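Local structure of putative aminooxidase (Propionibacterium acnes, 2BA9) at residues A178-K183 with P372-E377; F168-F173 with M403-F408; D82-R87 with Y314-D319. The protein probably isomerises polyunsaturated fatty acids, giving conjugated linoleic acid, with the help of a bound flavin-adenine dinucleotide. All blocks are in the same frame, centred on the assembly; numbering follows the deposited sequence.

Contact 1 (A178-K183 with P372-E377); sequences AAYVLK and PHVSSE. With NA (sodium ion), chain B.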
loop_
_atom_site.group_PDB
_atom_site.type_symbol
_atom_site.label_atom_id
_atom_site.label_comp_id
_atom_site.label_asym_id
_atom_site.label_seq_id
_atom_site.Cartn_x
_atom_site.Cartn_y
_atom_site.Cartn_z
ATOM N N ALA A 178 7.196 10.764 8.988
ATOM C CA ALA A 178 7.759 11.274 7.723
ATOM C C ALA A 178 8.392 10.190 6.836
ATOM O O ALA A 178 8.258 10.234 5.609
ATOM C CB ALA A 178 8.778 12.385 8.000
ATOM N N ALA A 179 9.059 9.227 7.463
ATOM C CA ALA A 179 9.769 8.139 6.753
ATOM C C ALA A 179 8.881 7.328 5.802
ATOM O O ALA A 179 9.322 6.887 4.738
ATOM C CB ALA A 179 10.395 7.205 7.751
ATOM N N TYR A 180 7.644 7.092 6.199
ATOM C CA TYR A 180 6.710 6.402 5.320
ATOM C C TYR A 180 6.366 7.291 4.128
ATOM O O TYR A 180 6.423 6.847 2.984
ATOM C CB TYR A 180 5.443 5.996 6.083
ATOM C CG TYR A 180 5.702 5.006 7.189
ATOM C CD1 TYR A 180 6.124 3.707 6.904
ATOM C CD2 TYR A 180 5.525 5.363 8.519
ATOM C CE1 TYR A 180 6.368 2.789 7.914
ATOM C CE2 TYR A 180 5.755 4.450 9.545
ATOM C CZ TYR A 180 6.184 3.164 9.243
ATOM O OH TYR A 180 6.413 2.257 10.276
ATOM N N VAL A 181 6.056 8.555 4.399
ATOM C CA VAL A 181 5.548 9.461 3.360
ATOM C C VAL A 181 6.573 9.593 2.244
ATOM O O VAL A 181 6.234 9.438 1.065
ATOM C CB VAL A 181 5.223 10.875 3.917
ATOM C CG1 VAL A 181 4.748 11.830 2.769
ATOM C CG2 VAL A 181 4.187 10.781 5.084
ATOM N N LEU A 182 7.821 9.852 2.649
ATOM C CA LEU A 182 8.890 10.228 1.737
ATOM C C LEU A 182 9.577 9.037 1.037
ATOM O O LEU A 182 10.281 9.226 0.035
ATOM C CB LEU A 182 9.886 11.137 2.464
ATOM C CG LEU A 182 9.275 12.512 2.807
ATOM C CD1 LEU A 182 10.087 13.272 3.850
ATOM C CD2 LEU A 182 9.114 13.347 1.526
ATOM N N LYS A 183 9.348 7.824 1.544
ATOM C CA LYS A 183 9.749 6.588 0.857
ATOM C C LYS A 183 8.789 6.235 -0.283
ATOM O O LYS A 183 9.215 5.686 -1.299
ATOM C CB LYS A 183 9.892 5.413 1.846
ATOM C CG LYS A 183 11.165 5.514 2.688
ATOM C CD LYS A 183 11.353 4.363 3.672
ATOM C CE LYS A 183 12.514 4.649 4.606
ATOM N NZ LYS A 183 13.820 4.885 3.888
ATOM N N PRO A 372 -0.083 -1.135 7.150
ATOM C CA PRO A 372 0.472 -1.392 8.471
ATOM C C PRO A 372 1.688 -0.512 8.691
ATOM O O PRO A 372 2.524 -0.357 7.798
ATOM C CB PRO A 372 0.888 -2.870 8.413
ATOM C CG PRO A 372 1.084 -3.145 6.931
ATOM C CD PRO A 372 0.021 -2.312 6.266
ATOM N N HIS A 373 1.778 0.062 9.876
ATOM C CA HIS A 373 2.898 0.908 10.231
ATOM C C HIS A 373 2.984 1.023 11.756
ATOM O O HIS A 373 2.152 0.458 12.475
ATOM C CB HIS A 373 2.756 2.281 9.574
ATOM C CG HIS A 373 1.561 3.056 10.019
ATOM N ND1 HIS A 373 0.282 2.785 9.567
ATOM C CD2 HIS A 373 1.450 4.130 10.832
ATOM C CE1 HIS A 373 -0.563 3.646 10.101
ATOM N NE2 HIS A 373 0.117 4.472 10.875
ATOM N N VAL A 374 3.986 1.753 12.232
ATOM C CA VAL A 374 4.112 2.041 13.671
ATOM C C VAL A 374 4.100 3.556 13.913
ATOM O O VAL A 374 4.239 4.358 12.976
ATOM C CB VAL A 374 5.338 1.354 14.328
ATOM C CG1 VAL A 374 5.192 -0.178 14.256
ATOM C CG2 VAL A 374 6.664 1.823 13.695
ATOM N N SER A 375 3.883 3.923 15.173
ATOM C CA SER A 375 3.742 5.304 15.569
ATOM C C SER A 375 5.099 5.980 15.543
ATOM O O SER A 375 6.152 5.315 15.567
ATOM C CB SER A 375 3.144 5.395 16.982
ATOM O OG SER A 375 3.995 4.755 17.929
ATOM N N SER A 376 5.079 7.308 15.500
ATOM C CA SER A 376 6.316 8.075 15.565
ATOM C C SER A 376 7.171 7.680 16.785
ATOM O O SER A 376 8.375 7.445 16.657
ATOM C CB SER A 376 6.011 9.572 15.579
ATOM O OG SER A 376 7.215 10.324 15.598
ATOM N N GLU A 377 6.535 7.577 17.950
ATOM C CA GLU A 377 7.215 7.149 19.185
ATOM C C GLU A 377 7.871 5.761 19.070
ATOM O O GLU A 377 9.034 5.559 19.440
ATOM C CB GLU A 377 6.208 7.116 20.340
ATOM C CG GLU A 377 6.779 6.571 21.641
ATOM C CD GLU A 377 5.752 6.506 22.752
ATOM O OE1 GLU A 377 6.001 7.137 23.802
ATOM O OE2 GLU A 377 4.704 5.831 22.562
HETATM NA NA NA B . 10.623 4.597 -3.065
HETATM O O HOH W 1 9.017 5.881 -4.183
HETATM O O HOH W 2 11.763 3.493 -1.251
HETATM O O HOH W 3 11.791 6.363 -2.884
#
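Segment 178-183, part of helix 178-184, presents Tyr180 to the end of the strand that carries His373, the two CA atoms lying 8.3 Å apart, so that side chains rather than backbones bridge the gap. Beyond Val374 the chain turns into a new helix, with Ser375 at its N-cap and its OG accepting from the backbone N of Asp378. The CE2-CZ side of the Tyr180 ring lies under His373 CB, which sits above one face, displaced toward the rim, in a CH-pi contact 3.9 Å from the ring centroid. With CG placed between the backbone N and the carbonyl carbon (chi1 63°), the imidazole itself swings aside and turns its edge to the same phenol, a T-shaped pair with planes at 74°. His373 ND1 bonds to the carbonyl of Phe371, which fixes the rotation of the imidazole. At the far end of the phenol, Val374 N donates to Tyr180 OH over 3.2 Å along a nearly straight path (162°), and Val374 CG2 packs against the same oxygen at 3.5 Å. The same hydroxyl is also hydrogen-bonded to Tyr384 OH, its stronger partner. Val374 O, buried at the edge of the tyrosine ring, has no hydrogen-bonding partner in the model. Three residues after Tyr180, the same helix offers Lys183 O to a sodium ion at 2.5 Å, together with three waters and Glu410, while the Tyr180 hydroxyl, bonded to both Val374 N and Tyr384 OH, ties the helix to the strand-to-helix junction inside the protein core.

Contact 2 (F168-F173 with M403-F408); sequences FGYGHF and MSFGNF. With FAD (flavin-adenine dinucleotide), chain D.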
loop_
_atom_site.group_PDB
_atom_site.type_symbol
_atom_site.label_atom_id
_atom_site.label_comp_id
_atom_site.label_asym_id
_atom_site.label_seq_id
_atom_site.Cartn_x
_atom_site.Cartn_y
_atom_site.Cartn_z
ATOM N N PHE A 168 -5.423 8.408 -0.642
ATOM C CA PHE A 168 -5.042 7.023 -1.005
ATOM C C PHE A 168 -5.001 6.120 0.230
ATOM O O PHE A 168 -4.537 4.982 0.161
ATOM C CB PHE A 168 -3.674 6.971 -1.714
ATOM C CG PHE A 168 -3.706 7.370 -3.173
ATOM C CD1 PHE A 168 -4.224 8.588 -3.563
ATOM C CD2 PHE A 168 -3.164 6.535 -4.140
ATOM C CE1 PHE A 168 -4.240 8.964 -4.901
ATOM C CE2 PHE A 168 -3.149 6.905 -5.476
ATOM C CZ PHE A 168 -3.689 8.135 -5.861
ATOM N N GLY A 169 -5.479 6.633 1.358
ATOM C CA GLY A 169 -5.827 5.805 2.489
ATOM C C GLY A 169 -4.706 5.579 3.464
ATOM O O GLY A 169 -4.843 4.798 4.405
ATOM N N TYR A 170 -3.621 6.305 3.265
ATOM C CA TYR A 170 -2.424 6.139 4.071
ATOM C C TYR A 170 -2.473 6.894 5.394
ATOM O O TYR A 170 -1.564 6.775 6.206
ATOM C CB TYR A 170 -1.199 6.554 3.255
ATOM C CG TYR A 170 -0.954 5.669 2.049
ATOM C CD1 TYR A 170 -0.691 4.302 2.216
ATOM C CD2 TYR A 170 -0.970 6.185 0.753
ATOM C CE1 TYR A 170 -0.457 3.468 1.128
ATOM C CE2 TYR A 170 -0.727 5.356 -0.364
ATOM C CZ TYR A 170 -0.477 3.989 -0.162
ATOM O OH TYR A 170 -0.234 3.138 -1.228
ATOM N N GLY A 171 -3.524 7.660 5.631
ATOM C CA GLY A 171 -3.683 8.309 6.924
ATOM C C GLY A 171 -3.231 9.745 6.911
ATOM O O GLY A 171 -3.069 10.333 5.854
ATOM N N HIS A 172 -3.019 10.294 8.098
ATOM C CA HIS A 172 -2.958 11.732 8.267
ATOM C C HIS A 172 -1.598 12.210 8.772
ATOM O O HIS A 172 -0.988 11.581 9.623
ATOM C CB HIS A 172 -4.105 12.194 9.174
ATOM C CG HIS A 172 -5.459 11.947 8.582
ATOM N ND1 HIS A 172 -6.020 10.694 8.507
ATOM C CD2 HIS A 172 -6.347 12.792 8.011
ATOM C CE1 HIS A 172 -7.206 10.780 7.929
ATOM N NE2 HIS A 172 -7.429 12.044 7.617
ATOM N N PHE A 173 -1.154 13.339 8.220
ATOM C CA PHE A 173 0.168 13.902 8.479
ATOM C C PHE A 173 0.384 14.387 9.920
ATOM O O PHE A 173 1.529 14.585 10.348
ATOM C CB PHE A 173 0.437 15.068 7.516
ATOM C CG PHE A 173 0.619 14.665 6.063
ATOM C CD1 PHE A 173 0.431 15.614 5.057
ATOM C CD2 PHE A 173 1.000 13.368 5.682
ATOM C CE1 PHE A 173 0.598 15.282 3.709
ATOM C CE2 PHE A 173 1.176 13.040 4.325
ATOM C CZ PHE A 173 0.972 13.990 3.346
ATOM N N MET A 403 7.329 -3.808 6.566
ATOM C CA MET A 403 8.805 -3.638 6.500
ATOM C C MET A 403 9.293 -2.594 5.489
ATOM O O MET A 403 10.491 -2.261 5.444
ATOM C CB MET A 403 9.503 -4.971 6.174
ATOM C CG MET A 403 9.255 -6.096 7.168
ATOM S SD MET A 403 9.437 -5.648 8.919
ATOM C CE MET A 403 11.144 -5.096 8.946
ATOM N N SER A 404 8.363 -2.098 4.680
ATOM C CA SER A 404 8.666 -1.157 3.612
ATOM C C SER A 404 7.602 -0.058 3.619
ATOM O O SER A 404 7.696 0.901 4.382
ATOM C CB SER A 404 8.734 -1.883 2.253
ATOM O OG SER A 404 7.533 -2.606 1.960
ATOM N N PHE A 405 6.587 -0.210 2.781
ATOM C CA PHE A 405 5.489 0.738 2.732
ATOM C C PHE A 405 4.323 0.053 2.058
ATOM O O PHE A 405 4.523 -0.903 1.304
ATOM C CB PHE A 405 5.902 1.993 1.960
ATOM C CG PHE A 405 4.822 3.007 1.862
ATOM C CD1 PHE A 405 4.514 3.812 2.951
ATOM C CD2 PHE A 405 4.083 3.141 0.692
ATOM C CE1 PHE A 405 3.492 4.749 2.868
ATOM C CE2 PHE A 405 3.054 4.067 0.607
ATOM C CZ PHE A 405 2.768 4.881 1.690
ATOM N N GLY A 406 3.116 0.535 2.338
ATOM C CA GLY A 406 1.903 -0.009 1.759
ATOM C C GLY A 406 1.677 0.328 0.291
ATOM O O GLY A 406 0.595 0.783 -0.059
ATOM N N ASN A 407 2.678 0.111 -0.569
ATOM C CA ASN A 407 2.465 0.150 -2.036
ATOM C C ASN A 407 3.147 -1.018 -2.732
ATOM O O ASN A 407 4.014 -1.671 -2.141
ATOM C CB ASN A 407 2.723 1.552 -2.651
ATOM C CG ASN A 407 4.145 1.780 -3.243
ATOM O OD1 ASN A 407 4.843 0.878 -3.714
ATOM N ND2 ASN A 407 4.524 3.056 -3.278
ATOM N N PHE A 408 2.697 -1.335 -3.949
ATOM C CA PHE A 408 3.073 -2.618 -4.552
ATOM C C PHE A 408 4.477 -2.613 -5.170
ATOM O O PHE A 408 5.108 -3.663 -5.280
ATOM C CB PHE A 408 1.986 -3.202 -5.483
ATOM C CG PHE A 408 1.619 -2.344 -6.680
ATOM C CD1 PHE A 408 2.400 -2.344 -7.834
ATOM C CD2 PHE A 408 0.426 -1.635 -6.691
ATOM C CE1 PHE A 408 2.030 -1.595 -8.949
ATOM C CE2 PHE A 408 0.061 -0.874 -7.803
ATOM C CZ PHE A 408 0.878 -0.853 -8.926
HETATM P PA FAD D . -1.431 -7.687 0.167
HETATM O O1A FAD D . -1.611 -7.013 -1.162
HETATM O O2A FAD D . -2.427 -7.332 1.251
HETATM O O5B FAD D . -1.544 -9.270 -0.047
HETATM C C5B FAD D . -1.346 -10.093 1.078
HETATM C C4B FAD D . -1.721 -11.523 0.748
HETATM O O4B FAD D . -1.477 -12.331 1.881
HETATM C C3B FAD D . -3.196 -11.653 0.362
HETATM O O3B FAD D . -3.312 -12.313 -0.878
HETATM C C2B FAD D . -3.798 -12.423 1.513
HETATM O O2B FAD D . -4.955 -13.173 1.140
HETATM C C1B FAD D . -2.576 -13.200 2.035
HETATM N N9A FAD D . -2.786 -13.604 3.437
HETATM C C8A FAD D . -3.124 -12.797 4.503
HETATM N N7A FAD D . -3.247 -13.572 5.617
HETATM C C5A FAD D . -2.989 -14.864 5.273
HETATM C C6A FAD D . -2.983 -16.075 5.995
HETATM N N6A FAD D . -2.891 -16.035 7.363
HETATM N N1A FAD D . -2.641 -17.248 5.330
HETATM C C2A FAD D . -2.371 -17.253 3.969
HETATM N N3A FAD D . -2.385 -16.055 3.269
HETATM C C4A FAD D . -2.706 -14.889 3.896
HETATM N N1 FAD D . -0.309 0.506 -4.337
HETATM C C2 FAD D . 0.423 1.252 -5.238
HETATM O O2 FAD D . 1.593 0.952 -5.475
HETATM N N3 FAD D . -0.152 2.351 -5.846
HETATM C C4 FAD D . -1.463 2.685 -5.580
HETATM O O4 FAD D . -1.954 3.667 -6.159
HETATM C C4X FAD D . -2.212 1.921 -4.679
HETATM N N5 FAD D . -3.523 2.240 -4.369
HETATM C C5X FAD D . -4.316 1.402 -3.609
HETATM C C6 FAD D . -5.671 1.675 -3.433
HETATM C C7 FAD D . -6.465 0.800 -2.696
HETATM C C7M FAD D . -7.926 1.117 -2.541
HETATM C C8 FAD D . -5.901 -0.339 -2.127
HETATM C C8M FAD D . -6.712 -1.309 -1.323
HETATM C C9 FAD D . -4.545 -0.600 -2.305
HETATM C C9A FAD D . -3.734 0.268 -3.037
HETATM N N10 FAD D . -2.357 0.037 -3.211
HETATM C C10 FAD D . -1.622 0.814 -4.076
HETATM C "C1'" FAD D . -1.592 -0.801 -2.242
HETATM C "C2'" FAD D . -1.214 -2.154 -2.832
HETATM O "O2'" FAD D . -2.322 -2.793 -3.457
HETATM C "C3'" FAD D . -0.656 -3.004 -1.701
HETATM O "O3'" FAD D . 0.355 -2.266 -1.010
HETATM C "C4'" FAD D . -0.109 -4.321 -2.228
HETATM O "O4'" FAD D . -1.157 -5.176 -2.669
HETATM C "C5'" FAD D . 0.723 -4.970 -1.131
HETATM O "O5'" FAD D . 0.989 -6.305 -1.456
HETATM P P FAD D . 1.341 -7.368 -0.284
HETATM O O1P FAD D . 1.528 -8.756 -0.868
HETATM O O2P FAD D . 2.555 -6.879 0.426
HETATM O O3P FAD D . 0.063 -7.410 0.687
#
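A first torsion of -64°, with CG anti to the carbonyl carbon, sends the Tyr170 phenol toward 403-408, and the extended one of Phe405, with CG anti to the backbone N, brings its CZ over that ring; the side chains cross at about a right angle. Phe405 CZ stands over the centre of one face of the tyrosine ring, 3.5 Å from Tyr170 CD1, with the planes inclined at 42°. Phe168 O lies over the opposite face. The phenol end points at an inverse gamma turn centred on Gly406, where Tyr170 OH donates to Gly406 O at 2.8 Å. That carbonyl oxygen lies near the plane of the phenol ring, but the hydroxyl sits above the carbonyl plane, 38° out of it. Asn407 CB closes on Tyr170 OH at 3.6 Å. One residue further on, Phe408 N donates to FAD O2 at 3.0 Å, and the Phe408 ring turns a face to that oxygen. Asn407 OD1 caps the following helix through Glu410 N. Tyr170, itself lining the flavin pocket, thus probably helps to hold the turn that precedes the amide; the amide hydrogen bond would probably draw electron density toward FAD O2.

Contact 3 (D82-R87 with Y314-D319); sequences DGPKLR and YHRWAD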
loop_
_atom_site.group_PDB
_atom_site.type_symbol
_atom_site.label_atom_id
_atom_site.label_comp_id
_atom_site.label_asym_id
_atom_site.label_seq_id
_atom_site.Cartn_x
_atom_site.Cartn_y
_atom_site.Cartn_z
ATOM N N ASP A 82 -1.082 -0.080 -20.177
ATOM C CA ASP A 82 -2.049 0.147 -21.264
ATOM C C ASP A 82 -3.432 0.612 -20.796
ATOM O O ASP A 82 -4.387 0.525 -21.540
ATOM C CB ASP A 82 -2.179 -1.122 -22.131
ATOM C CG ASP A 82 -2.574 -2.377 -21.318
ATOM O OD1 ASP A 82 -2.931 -2.258 -20.123
ATOM O OD2 ASP A 82 -2.527 -3.496 -21.885
ATOM N N GLY A 83 -3.528 1.124 -19.571
ATOM C CA GLY A 83 -4.808 1.540 -19.004
ATOM C C GLY A 83 -5.257 2.931 -19.439
ATOM O O GLY A 83 -4.512 3.661 -20.096
ATOM N N PRO A 84 -6.485 3.316 -19.063
ATOM C CA PRO A 84 -6.943 4.653 -19.438
ATOM C C PRO A 84 -6.193 5.740 -18.663
ATOM O O PRO A 84 -5.859 5.552 -17.487
ATOM C CB PRO A 84 -8.443 4.642 -19.102
ATOM C CG PRO A 84 -8.730 3.366 -18.385
ATOM C CD PRO A 84 -7.475 2.565 -18.270
ATOM N N LYS A 85 -5.922 6.856 -19.337
ATOM C CA LYS A 85 -5.153 7.958 -18.767
ATOM C C LYS A 85 -5.894 8.501 -17.549
ATOM O O LYS A 85 -7.124 8.534 -17.529
ATOM C CB LYS A 85 -4.946 9.063 -19.816
ATOM C CG LYS A 85 -3.877 10.112 -19.455
ATOM C CD LYS A 85 -3.785 11.240 -20.502
ATOM C CE LYS A 85 -2.453 12.017 -20.415
ATOM N NZ LYS A 85 -1.326 11.359 -21.163
ATOM N N LEU A 86 -5.142 8.886 -16.523
ATOM C CA LEU A 86 -5.725 9.456 -15.310
ATOM C C LEU A 86 -5.793 10.979 -15.397
ATOM O O LEU A 86 -4.903 11.620 -15.917
ATOM C CB LEU A 86 -4.909 9.038 -14.092
ATOM C CG LEU A 86 -5.202 7.604 -13.658
ATOM C CD1 LEU A 86 -4.088 7.093 -12.806
ATOM C CD2 LEU A 86 -6.546 7.514 -12.940
ATOM N N ARG A 87 -6.890 11.546 -14.918
ATOM C CA ARG A 87 -6.984 12.991 -14.732
ATOM C C ARG A 87 -8.006 13.292 -13.660
ATOM O O ARG A 87 -8.849 12.455 -13.348
ATOM C CB ARG A 87 -7.247 13.769 -16.046
ATOM C CG ARG A 87 -7.461 12.956 -17.356
ATOM C CD ARG A 87 -6.839 13.605 -18.629
ATOM N NE ARG A 87 -6.747 15.071 -18.639
ATOM C CZ ARG A 87 -6.246 15.800 -19.646
ATOM N NH1 ARG A 87 -5.791 15.214 -20.761
ATOM N NH2 ARG A 87 -6.204 17.132 -19.544
ATOM N N TYR A 314 -12.909 7.653 -8.276
ATOM C CA TYR A 314 -12.203 7.260 -9.486
ATOM C C TYR A 314 -13.121 7.067 -10.697
ATOM O O TYR A 314 -13.991 6.190 -10.696
ATOM C CB TYR A 314 -11.432 5.976 -9.181
ATOM C CG TYR A 314 -10.665 5.352 -10.321
ATOM C CD1 TYR A 314 -10.039 6.121 -11.290
ATOM C CD2 TYR A 314 -10.537 3.979 -10.390
ATOM C CE1 TYR A 314 -9.330 5.523 -12.327
ATOM C CE2 TYR A 314 -9.841 3.378 -11.395
ATOM C CZ TYR A 314 -9.238 4.146 -12.370
ATOM O OH TYR A 314 -8.533 3.519 -13.355
ATOM N N HIS A 315 -12.900 7.909 -11.712
ATOM C CA HIS A 315 -13.514 7.825 -13.041
ATOM C C HIS A 315 -12.610 7.016 -13.988
ATOM O O HIS A 315 -11.577 7.500 -14.425
ATOM C CB HIS A 315 -13.715 9.263 -13.580
ATOM C CG HIS A 315 -14.407 9.357 -14.913
ATOM N ND1 HIS A 315 -13.744 9.708 -16.070
ATOM C CD2 HIS A 315 -15.708 9.202 -15.261
ATOM C CE1 HIS A 315 -14.601 9.747 -17.078
ATOM N NE2 HIS A 315 -15.801 9.442 -16.615
ATOM N N ARG A 316 -13.012 5.796 -14.325
ATOM C CA ARG A 316 -12.107 4.846 -15.016
ATOM C C ARG A 316 -12.391 4.681 -16.514
ATOM O O ARG A 316 -11.491 4.855 -17.356
ATOM C CB ARG A 316 -12.162 3.474 -14.327
ATOM C CG ARG A 316 -11.309 2.370 -14.985
ATOM C CD ARG A 316 -11.041 1.249 -13.985
ATOM N NE ARG A 316 -10.430 0.039 -14.540
ATOM C CZ ARG A 316 -9.122 -0.150 -14.720
ATOM N NH1 ARG A 316 -8.245 0.810 -14.453
ATOM N NH2 ARG A 316 -8.679 -1.309 -15.190
ATOM N N TRP A 317 -13.633 4.309 -16.834
ATOM C CA TRP A 317 -14.054 4.104 -18.207
ATOM C C TRP A 317 -14.893 5.287 -18.643
ATOM O O TRP A 317 -16.066 5.389 -18.286
ATOM C CB TRP A 317 -14.859 2.807 -18.329
ATOM C CG TRP A 317 -14.091 1.589 -17.880
ATOM C CD1 TRP A 317 -14.387 0.773 -16.821
ATOM C CD2 TRP A 317 -12.903 1.060 -18.476
ATOM N NE1 TRP A 317 -13.460 -0.229 -16.727
ATOM C CE2 TRP A 317 -12.532 -0.076 -17.724
ATOM C CE3 TRP A 317 -12.113 1.435 -19.569
ATOM C CZ2 TRP A 317 -11.416 -0.848 -18.040
ATOM C CZ3 TRP A 317 -10.996 0.664 -19.879
ATOM C CH2 TRP A 317 -10.660 -0.462 -19.114
ATOM N N ALA A 318 -14.281 6.184 -19.406
ATOM C CA ALA A 318 -14.884 7.473 -19.751
ATOM C C ALA A 318 -16.029 7.345 -20.758
ATOM O O ALA A 318 -16.919 8.195 -20.813
ATOM C CB ALA A 318 -13.804 8.434 -20.294
ATOM N N ASP A 319 -16.008 6.269 -21.536
ATOM C CA ASP A 319 -16.952 6.095 -22.622
ATOM C C ASP A 319 -18.271 5.422 -22.240
ATOM O O ASP A 319 -19.130 5.242 -23.098
ATOM C CB ASP A 319 -16.291 5.297 -23.742
ATOM C CG ASP A 319 -15.873 3.924 -23.295
ATOM O OD1 ASP A 319 -15.269 3.836 -22.212
ATOM O OD2 ASP A 319 -16.151 2.940 -24.009
HETATM O O HOH W 4 -8.959 7.261 -15.682
HETATM O O HOH W 5 -9.200 9.563 -13.965
#
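Pro84 lays its ring against the Arg316-Trp317 corner, CG resting 3.3 Å from the carbonyl oxygen Arg316 O and 3.8 Å from Trp317 CZ3. The proline crosses the indole obliquely and touches its six-membered ring; its CD comes 4.3 Å from Arg316 NH1, oblique to the guanidinium. Two residues on, Leu86 makes the second apolar contact. Its CD2 branch meets the phenol of Tyr314 at CE1, 3.5 Å away, and the two side chains cross at about a right angle. An extended first torsion, with Tyr314 CG anti to the backbone N (chi1 178°), carries the phenol forward to the leucine. Arg316 CB packs over one face of that phenol, while its guanidinium reaches round to the hydroxyl: Arg316 NH1 donates to Tyr314 OH at 2.9 Å with an angle of 161°, and the oxygen lies in the guanidinium plane. The other nitrogens are held as well, NE by the carbonyl of Arg55 and NH2 by that of Trp201, so the cationic group is fixed in a web of neutral acceptors. Two waters lie between the two segments. One is within hydrogen-bonding distance of both Lys85 O and His315 O, 2.9 Å each; the second accepts from Arg87 N and also lies near His315 O, 3.2 Å from either atom. Trp317 also meets Arg54 in a cation-pi contact. Segment 82-87 lies in the loop between helix 68-77 and strand 88-91, and the other segment begins on the last residues of strand 310-315. Both strands belong to the mixed seven-stranded sheet, separated in it by strand 295-297, while strand 325-330 adjoins 310-315 on its other side and touches Tyr314 through Thr326 and Tyr328.

Overall arrangement
Contacts 1 and 2 are neighbours, their centres 8 Å apart, and touch where Phe405 packs on the backbone of Tyr180 and Phe173 on Val181. Helices 166-170 and 178-184, which supply their first segments, follow each other in the chain, and contact 1 falls between the two halves of contact 2 in sequence. Contact 3, whose segments alternate with those of both others, stands apart: its centre is 23 Å from that of contact 2 and 31 Å from that of contact 1, across the centre of the chain from the latter. Contacts 1 and 3 nevertheless reach the same mixed sheet, through strands 359-373 and 310-315. Of the three, only contact 2 reaches the flavin directly.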